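Local coordinates for FdxN element excision controlling factor protein (Anabaena variabilis, PDB 2OKF) that probably binds nucleic acid as a XisH-family factor controlling excision of the fdxN element, and belongs to the PDDEXK nuclease-like clan, at residues 13-18 / 133-138; 100-105 / 127-132. One frame throughout, in Å; residues are numbered along the deposited sequence. Where two conformers were deposited one is given.

Contact 1: 13-18 / 133-138; sequences KTALKK and EVIFQW
Ala15 brings helix 6-18 down onto strand 134-139: its CA lies 4.2 Å from the CA of Val134, and the axes of segments 13-18 and 134-138 cross at -78°. The methyl group points at the strand backbone, CB 3.6 Å from Val134 C, and also meets the CG1 branch of Ile135. Beside this touch a water accepts from Ile135 N and donates to Ala15 O, so the strand N-H reaches the helix carbonyl through it. Leu16 leaves the helix pointing away, yet its CD2 tip swings back, reaching Ile135 CD1 at 3.8 Å and coming obliquely to Trp138 CH2. With CG1 of Ile135 anti to the carbonyl carbon (chi1 -61°), CD1 is carried to Leu16, while CG2 lies over one face of the Trp138 ring. Trp21 and Ile56 also pack on Leu16 and Trp138.

Lys18, Glu133 and Thr14 form a polar flank. Lys18, extended beyond CG, passes CD and CE close to Glu133 O and ends with NZ donating to it at 3.0 Å from above the carbonyl plane, 60° out of it. In one of its two modelled conformers Glu133 brings OE1 to 3.5 Å from Thr14 CB, with a water bridging OE1 and Thr14 OG1, the latter also bonded to Glu10 O. Glu133 and Val134 both face Asp129, a G1 beta bulge. The whole is a helix crossing the outermost strand of the mixed sheet in this alpha/beta fold.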
ATOM      1  N   LYS A  13      -6.613  21.987   0.687  1.00 22.92           N
ATOM      2  CA  LYS A  13      -5.817  23.194   0.852  1.00 23.22           C
ATOM      3  C   LYS A  13      -6.636  24.276   1.516  1.00 23.00           C
ATOM      4  O   LYS A  13      -6.163  24.977   2.397  1.00 23.30           O
ATOM      5  CB  LYS A  13      -5.250  23.666  -0.492  1.00 23.86           C
ATOM      6  CG  LYS A  13      -4.158  22.801  -1.003  1.00 28.88           C
ATOM      7  CD  LYS A  13      -3.735  23.098  -2.442  1.00 34.46           C
ATOM      8  CE  LYS A  13      -3.081  24.435  -2.608  1.00 43.33           C
ATOM      9  NZ  LYS A  13      -2.451  24.509  -4.000  1.00 42.82           N
ATOM     10  N   THR A  14      -7.882  24.437   1.062  1.00 22.53           N
ATOM     11  CA  THR A  14      -8.797  25.418   1.624  1.00 24.07           C
ATOM     12  C   THR A  14      -9.047  25.137   3.098  1.00 21.70           C
ATOM     13  O   THR A  14      -8.942  26.058   3.930  1.00 23.00           O
ATOM     14  CB  THR A  14     -10.091  25.459   0.824  1.00 25.45           C
ATOM     15  OG1 THR A  14      -9.770  26.015  -0.467  1.00 24.69           O
ATOM     16  CG2 THR A  14     -11.170  26.318   1.494  1.00 24.29           C
ATOM     17  N   ALA A  15      -9.311  23.876   3.420  1.00 22.02           N
ATOM     18  CA  ALA A  15      -9.569  23.462   4.797  1.00 21.56           C
ATOM     19  C   ALA A  15      -8.353  23.746   5.675  1.00 21.05           C
ATOM     20  O   ALA A  15      -8.472  24.260   6.779  1.00 22.41           O
ATOM     21  CB  ALA A  15      -9.930  22.028   4.820  1.00 22.63           C
ATOM     22  N   LEU A  16      -7.164  23.412   5.164  1.00 18.95           N
ATOM     23  CA  LEU A  16      -5.925  23.700   5.888  1.00 19.74           C
ATOM     24  C   LEU A  16      -5.778  25.209   6.161  1.00 21.19           C
ATOM     25  O   LEU A  16      -5.500  25.624   7.305  1.00 21.01           O
ATOM     26  CB  LEU A  16      -4.700  23.194   5.106  1.00 19.81           C
ATOM     27  CG  LEU A  16      -4.470  21.687   5.183  1.00 21.89           C
ATOM     28  CD1 LEU A  16      -3.521  21.220   4.091  1.00 24.51           C
ATOM     29  CD2 LEU A  16      -3.944  21.338   6.546  1.00 23.30           C
ATOM     30  N   LYS A  17      -5.943  26.024   5.125  1.00 20.55           N
ATOM     31  CA  LYS A  17      -5.757  27.463   5.307  1.00 22.25           C
ATOM     32  C   LYS A  17      -6.775  28.062   6.287  1.00 22.53           C
ATOM     33  O   LYS A  17      -6.421  28.960   7.057  1.00 22.78           O
ATOM     34  CB  LYS A  17      -5.803  28.146   3.944  1.00 23.16           C
ATOM     35  CG  LYS A  17      -4.550  27.864   3.195  1.00 24.27           C
ATOM     36  CD  LYS A  17      -4.525  28.549   1.853  1.00 26.78           C
ATOM     37  CE  LYS A  17      -5.453  27.918   0.885  1.00 28.76           C
ATOM     38  NZ  LYS A  17      -5.495  28.759  -0.364  1.00 35.79           N
ATOM     39  N   LYS A  18      -7.995  27.559   6.312  1.00 21.13           N
ATOM     40  CA  LYS A  18      -8.982  28.041   7.266  1.00 21.25           C
ATOM     41  C   LYS A  18      -8.548  27.821   8.718  1.00 21.03           C
ATOM     42  O   LYS A  18      -8.958  28.560   9.624  1.00 22.33           O
ATOM     43  CB  LYS A  18     -10.318  27.347   7.064  1.00 23.34           C
ATOM     44  CG  LYS A  18     -11.109  27.825   5.887  1.00 23.74           C
ATOM     45  CD  LYS A  18     -12.473  27.110   5.896  1.00 24.21           C
ATOM     46  CE  LYS A  18     -13.257  27.436   4.681  1.00 25.11           C
ATOM     47  NZ  LYS A  18     -14.480  26.605   4.539  1.00 20.66           N
ATOM     48  N   GLU A 133     -15.629  22.394   3.287  0.50 20.10           N
ATOM     49  CA  GLU A 133     -14.192  22.602   3.123  0.50 19.74           C
ATOM     50  C   GLU A 133     -13.524  22.996   4.425  0.50 18.98           C
ATOM     51  O   GLU A 133     -12.869  24.027   4.511  0.50 19.75           O
ATOM     52  CB  GLU A 133     -13.909  23.638   2.038  0.50 19.64           C
ATOM     53  CG  GLU A 133     -14.728  23.414   0.757  0.50 19.31           C
ATOM     54  CD  GLU A 133     -14.205  24.183  -0.429  0.50 23.07           C
ATOM     55  OE1 GLU A 133     -12.982  24.246  -0.619  0.50 19.85           O
ATOM     56  OE2 GLU A 133     -15.035  24.693  -1.213  0.50 29.27           O
ATOM     57  N   VAL A 134     -13.698  22.142   5.429  1.00 20.14           N
ATOM     58  CA  VAL A 134     -13.114  22.367   6.755  1.00 19.46           C
ATOM     59  C   VAL A 134     -12.467  21.076   7.260  1.00 21.21           C
ATOM     60  O   VAL A 134     -12.864  19.963   6.860  1.00 21.15           O
ATOM     61  CB  VAL A 134     -14.186  22.829   7.777  1.00 19.61           C
ATOM     62  CG1 VAL A 134     -14.757  24.183   7.386  1.00 21.88           C
ATOM     63  CG2 VAL A 134     -15.294  21.787   7.963  1.00 21.99           C
ATOM     64  N   ILE A 135     -11.536  21.250   8.179  1.00 19.98           N
ATOM     65  CA  ILE A 135     -10.929  20.118   8.888  1.00 20.88           C
ATOM     66  C   ILE A 135     -11.831  19.785  10.082  1.00 20.18           C
ATOM     67  O   ILE A 135     -12.122  20.627  10.951  1.00 21.28           O
ATOM     68  CB  ILE A 135      -9.522  20.461   9.406  1.00 20.91           C
ATOM     69  CG1 ILE A 135      -8.591  20.807   8.215  1.00 22.26           C
ATOM     70  CG2 ILE A 135      -8.991  19.319  10.232  1.00 21.81           C
ATOM     71  CD1 ILE A 135      -7.174  21.028   8.567  1.00 24.68           C
ATOM     72  N   PHE A 136     -12.334  18.574  10.066  1.00 21.73           N
ATOM     73  CA  PHE A 136     -13.147  18.042  11.153  1.00 21.74           C
ATOM     74  C   PHE A 136     -12.323  17.460  12.290  1.00 21.65           C
ATOM     75  O   PHE A 136     -12.590  17.735  13.455  1.00 22.98           O
ATOM     76  CB  PHE A 136     -14.116  16.976  10.629  1.00 22.58           C
ATOM     77  CG  PHE A 136     -14.811  16.209  11.719  1.00 21.11           C
ATOM     78  CD1 PHE A 136     -15.610  16.840  12.638  1.00 22.28           C
ATOM     79  CD2 PHE A 136     -14.579  14.847  11.865  1.00 22.99           C
ATOM     80  CE1 PHE A 136     -16.255  16.124  13.636  1.00 22.57           C
ATOM     81  CE2 PHE A 136     -15.185  14.148  12.868  1.00 22.62           C
ATOM     82  CZ  PHE A 136     -16.010  14.769  13.753  1.00 23.78           C
ATOM     83  N   GLN A 137     -11.324  16.646  11.965  1.00 21.61           N
ATOM     84  CA  GLN A 137     -10.579  15.957  13.006  0.50 21.54           C
ATOM     85  C   GLN A 137      -9.208  15.552  12.539  1.00 23.06           C
ATOM     86  O   GLN A 137      -9.073  15.094  11.407  1.00 24.56           O
ATOM     87  CB  GLN A 137     -11.361  14.682  13.393  0.50 23.37           C
ATOM     88  CG  GLN A 137     -10.800  13.878  14.553  0.50 26.45           C
ATOM     89  CD  GLN A 137     -11.687  12.689  14.925  0.50 25.75           C
ATOM     90  OE1 GLN A 137     -12.765  12.510  14.381  0.50 33.23           O
ATOM     91  NE2 GLN A 137     -11.221  11.876  15.859  0.50 34.96           N
ATOM     92  N   TRP A 138      -8.235  15.723  13.411  1.00 22.63           N
ATOM     93  CA  TRP A 138      -6.909  15.148  13.220  1.00 22.17           C
ATOM     94  C   TRP A 138      -6.838  13.870  14.074  1.00 23.06           C
ATOM     95  O   TRP A 138      -7.185  13.899  15.257  1.00 23.48           O
ATOM     96  CB  TRP A 138      -5.859  16.078  13.688  1.00 23.13           C
ATOM     97  CG  TRP A 138      -5.696  17.332  12.921  1.00 22.00           C
ATOM     98  CD1 TRP A 138      -6.194  18.549  13.236  1.00 23.71           C
ATOM     99  CD2 TRP A 138      -4.959  17.491  11.712  1.00 21.87           C
ATOM    100  NE1 TRP A 138      -5.774  19.475  12.322  1.00 23.32           N
ATOM    101  CE2 TRP A 138      -5.017  18.857  11.366  1.00 20.16           C
ATOM    102  CE3 TRP A 138      -4.218  16.649  10.918  1.00 23.31           C
ATOM    103  CZ2 TRP A 138      -4.355  19.381  10.250  1.00 20.33           C
ATOM    104  CZ3 TRP A 138      -3.552  17.174   9.806  1.00 23.47           C
ATOM    105  CH2 TRP A 138      -3.624  18.521   9.484  1.00 23.16           C
TER
HETATM  106  O   HOH W   1     -11.387  24.877  -2.664  1.00 46.00           O
HETATM  107  O   HOH W   2     -10.675  23.984   8.485  1.00 14.36           O

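Contact 2: 100-105 / 127-132; sequences VPLTTY and VYDVEQ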
ATOM      1  N   VAL A 100      -8.871  12.125   4.417  1.00 21.42           N
ATOM      2  CA  VAL A 100     -10.037  11.307   4.119  0.50 22.64           C
ATOM      3  C   VAL A 100     -11.313  12.190   4.220  1.00 22.42           C
ATOM      4  O   VAL A 100     -11.457  12.869   5.223  1.00 22.42           O
ATOM      5  CB  VAL A 100     -10.121  10.209   5.264  0.50 22.40           C
ATOM      6  CG1 VAL A 100     -11.257   9.226   5.060  0.50 22.37           C
ATOM      7  CG2 VAL A 100      -8.803   9.433   5.421  0.50 22.93           C
ATOM      8  N   PRO A 101     -12.231  12.112   3.284  1.00 22.13           N
ATOM      9  CA  PRO A 101     -13.514  12.802   3.505  1.00 22.66           C
ATOM     10  C   PRO A 101     -14.279  12.256   4.703  1.00 22.80           C
ATOM     11  O   PRO A 101     -14.179  11.078   5.052  1.00 22.84           O
ATOM     12  CB  PRO A 101     -14.276  12.515   2.209  1.00 23.29           C
ATOM     13  CG  PRO A 101     -13.238  12.289   1.203  1.00 25.77           C
ATOM     14  CD  PRO A 101     -12.172  11.540   1.916  1.00 24.25           C
ATOM     15  N   LEU A 102     -15.044  13.104   5.354  1.00 22.15           N
ATOM     16  CA  LEU A 102     -15.820  12.715   6.500  1.00 21.53           C
ATOM     17  C   LEU A 102     -16.783  11.602   6.167  1.00 21.64           C
ATOM     18  O   LEU A 102     -17.005  10.730   6.989  1.00 22.82           O
ATOM     19  CB  LEU A 102     -16.621  13.907   7.008  1.00 24.10           C
ATOM     20  CG  LEU A 102     -17.406  13.686   8.292  1.00 21.88           C
ATOM     21  CD1 LEU A 102     -16.610  13.060   9.434  1.00 27.29           C
ATOM     22  CD2 LEU A 102     -18.027  15.059   8.704  1.00 26.81           C
ATOM     23  N   THR A 103     -17.399  11.666   4.994  1.00 23.92           N
ATOM     24  CA  THR A 103     -18.341  10.604   4.581  1.00 24.69           C
ATOM     25  C   THR A 103     -17.638   9.248   4.541  1.00 23.05           C
ATOM     26  O   THR A 103     -18.181   8.258   5.034  1.00 24.64           O
ATOM     27  CB  THR A 103     -19.027  10.891   3.251  1.00 23.88           C
ATOM     28  OG1 THR A 103     -18.080  11.060   2.200  1.00 27.85           O
ATOM     29  CG2 THR A 103     -19.925  12.132   3.379  1.00 27.80           C
ATOM     30  N   THR A 104     -16.436   9.224   3.978  1.00 22.54           N
ATOM     31  CA  THR A 104     -15.639   8.004   3.918  1.00 22.81           C
ATOM     32  C   THR A 104     -15.233   7.540   5.307  1.00 23.32           C
ATOM     33  O   THR A 104     -15.289   6.328   5.640  1.00 24.21           O
ATOM     34  CB  THR A 104     -14.376   8.285   3.116  1.00 25.08           C
ATOM     35  OG1 THR A 104     -14.740   8.926   1.879  1.00 24.96           O
ATOM     36  CG2 THR A 104     -13.596   6.994   2.837  1.00 26.63           C
ATOM     37  N   TYR A 105     -14.805   8.501   6.124  1.00 23.86           N
ATOM     38  CA  TYR A 105     -14.419   8.241   7.492  1.00 22.07           C
ATOM     39  C   TYR A 105     -15.551   7.562   8.289  1.00 24.12           C
ATOM     40  O   TYR A 105     -15.317   6.641   9.048  1.00 24.49           O
ATOM     41  CB  TYR A 105     -13.977   9.548   8.195  1.00 24.06           C
ATOM     42  CG  TYR A 105     -13.551   9.310   9.627  1.00 23.73           C
ATOM     43  CD1 TYR A 105     -12.395   8.588   9.921  1.00 27.67           C
ATOM     44  CD2 TYR A 105     -14.299   9.806  10.666  1.00 27.03           C
ATOM     45  CE1 TYR A 105     -12.022   8.346  11.236  1.00 28.67           C
ATOM     46  CE2 TYR A 105     -13.940   9.584  11.983  1.00 31.33           C
ATOM     47  CZ  TYR A 105     -12.787   8.868  12.261  1.00 31.47           C
ATOM     48  OH  TYR A 105     -12.455   8.663  13.584  1.00 39.69           O
ATOM     49  N   VAL A 127      -9.298  14.230   8.701  1.00 21.74           N
ATOM     50  CA  VAL A 127     -10.666  14.013   8.234  1.00 21.68           C
ATOM     51  C   VAL A 127     -11.242  15.382   7.918  1.00 20.74           C
ATOM     52  O   VAL A 127     -11.269  16.285   8.774  1.00 22.22           O
ATOM     53  CB  VAL A 127     -11.524  13.336   9.302  1.00 21.48           C
ATOM     54  CG1 VAL A 127     -12.875  13.037   8.784  1.00 25.81           C
ATOM     55  CG2 VAL A 127     -10.866  12.004   9.753  1.00 23.17           C
ATOM     56  N   TYR A 128     -11.646  15.527   6.673  1.00 20.39           N
ATOM     57  CA  TYR A 128     -12.155  16.820   6.167  1.00 21.57           C
ATOM     58  C   TYR A 128     -13.552  16.691   5.619  1.00 23.28           C
ATOM     59  O   TYR A 128     -13.925  15.680   5.099  1.00 22.27           O
ATOM     60  CB  TYR A 128     -11.226  17.426   5.118  1.00 21.59           C
ATOM     61  CG  TYR A 128     -11.078  16.680   3.825  1.00 22.91           C
ATOM     62  CD1 TYR A 128     -10.248  15.563   3.700  1.00 21.48           C
ATOM     63  CD2 TYR A 128     -11.750  17.093   2.678  1.00 24.12           C
ATOM     64  CE1 TYR A 128     -10.128  14.921   2.534  1.00 21.99           C
ATOM     65  CE2 TYR A 128     -11.655  16.437   1.506  1.00 24.47           C
ATOM     66  CZ  TYR A 128     -10.821  15.342   1.406  1.00 23.83           C
ATOM     67  OH  TYR A 128     -10.690  14.679   0.197  1.00 24.95           O
ATOM     68  N   ASP A 129     -14.339  17.734   5.825  1.00 21.62           N
ATOM     69  CA  ASP A 129     -15.687  17.832   5.320  1.00 21.09           C
ATOM     70  C   ASP A 129     -15.599  18.467   3.944  1.00 21.93           C
ATOM     71  O   ASP A 129     -15.138  19.596   3.774  1.00 22.05           O
ATOM     72  CB  ASP A 129     -16.528  18.674   6.258  1.00 20.31           C
ATOM     73  CG  ASP A 129     -17.959  18.711   5.847  1.00 23.14           C
ATOM     74  OD1 ASP A 129     -18.276  19.313   4.796  1.00 24.50           O
ATOM     75  OD2 ASP A 129     -18.774  18.114   6.578  1.00 26.70           O
ATOM     76  N   VAL A 130     -16.042  17.738   2.939  1.00 22.23           N
ATOM     77  CA  VAL A 130     -15.884  18.200   1.561  1.00 22.78           C
ATOM     78  C   VAL A 130     -16.744  19.411   1.194  1.00 21.94           C
ATOM     79  O   VAL A 130     -16.253  20.403   0.611  1.00 23.25           O
ATOM     80  CB  VAL A 130     -16.170  17.027   0.577  1.00 24.66           C
ATOM     81  CG1 VAL A 130     -16.231  17.523  -0.855  1.00 25.48           C
ATOM     82  CG2 VAL A 130     -15.131  15.912   0.751  1.00 25.12           C
ATOM     83  N   GLU A 131     -18.031  19.360   1.528  1.00 20.89           N
ATOM     84  CA  GLU A 131     -18.957  20.423   1.146  1.00 24.54           C
ATOM     85  C   GLU A 131     -18.598  21.747   1.820  1.00 21.32           C
ATOM     86  O   GLU A 131     -18.654  22.804   1.198  1.00 22.79           O
ATOM     87  CB  GLU A 131     -20.393  20.019   1.482  1.00 25.33           C
ATOM     88  CG  GLU A 131     -21.426  21.051   1.077  1.00 30.22           C
ATOM     89  CD  GLU A 131     -22.878  20.591   1.293  1.00 35.40           C
ATOM     90  OE1 GLU A 131     -23.105  19.572   1.989  1.00 47.47           O
ATOM     91  OE2 GLU A 131     -23.796  21.272   0.767  1.00 47.93           O
ATOM     92  N   GLN A 132     -18.245  21.696   3.094  1.00 21.10           N
ATOM     93  CA  GLN A 132     -17.926  22.922   3.814  1.00 21.43           C
ATOM     94  C   GLN A 132     -16.467  23.320   3.748  1.00 20.74           C
ATOM     95  O   GLN A 132     -16.109  24.436   4.110  1.00 21.52           O
ATOM     96  CB  GLN A 132     -18.360  22.790   5.267  1.00 22.55           C
ATOM     97  CG  GLN A 132     -19.841  22.638   5.435  1.00 26.17           C
ATOM     98  CD  GLN A 132     -20.608  23.687   4.706  1.00 27.31           C
ATOM     99  OE1 GLN A 132     -20.236  24.883   4.717  1.00 31.91           O
ATOM    100  NE2 GLN A 132     -21.707  23.277   4.076  1.00 27.81           N
TER
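Val100 and Val127 pair as neighbours in two parallel strands, within the mixed sheet of this PDDEXK-clan protein. Tyr128 N donates to Val100 O at 3.0 Å and a nearly straight 165°. The next bond, from Leu102 N to Tyr128 O, is shorter but more bent (137°); Pro101, the N-cap residue, marks the change from strand to helix 102-106.

The dense part has two sides. On one, Val127 fits against the helix: CG1 touches Leu102 CA and Tyr105 CB, each at 3.7 Å, while CG2 sits over one face of the Tyr105 ring. On the other, Tyr128 lies alongside Pro101 and points the same way. Its chi1 of 66° sets CG between backbone N and carbonyl carbon, turning a ring face to Pro101 CA, 4.2 Å from the centroid. Helix 6-18 also packs on this ring, and Tyr128 OH bonds to Lys61 O.

Leu102 CD2, 3.8 Å from Asp129 OD2, marks the border of this packing. Past Asp129 it thins: Val130 adds CG2 against the Pro101 ring, nearest at CB, and the chain becomes exposed at Glu131 and Gln132. Gln132 turns back on its own segment in an Asx motif: its N donates to Asp129 OD1, nearly along the C-O axis, at 2.9 Å.

The centres of contacts 1 and 2 are 10 Å apart, on the same side of the chain's centre. Along the chain they are nested: 13-18 comes first, then 100-105 and 127-132, and finally 133-138, directly after 127-132. Strands 125-129 and 134-139 are antiparallel neighbours in the six-stranded sheet, probably hydrogen-bonded from Phe136 N to Val127 O, at 2.8 Å. Two bulges interrupt their pairing, the classic one placing Phe136 and Gln137 both opposite Val127. In the sheet order, strand 125-129 lies between parallel strand 94-101 and the outermost 134-139. Helix 6-18 bears on both strands of the hairpin, so the N-terminal helix packs on the sheet edge formed by the C-terminal hairpin.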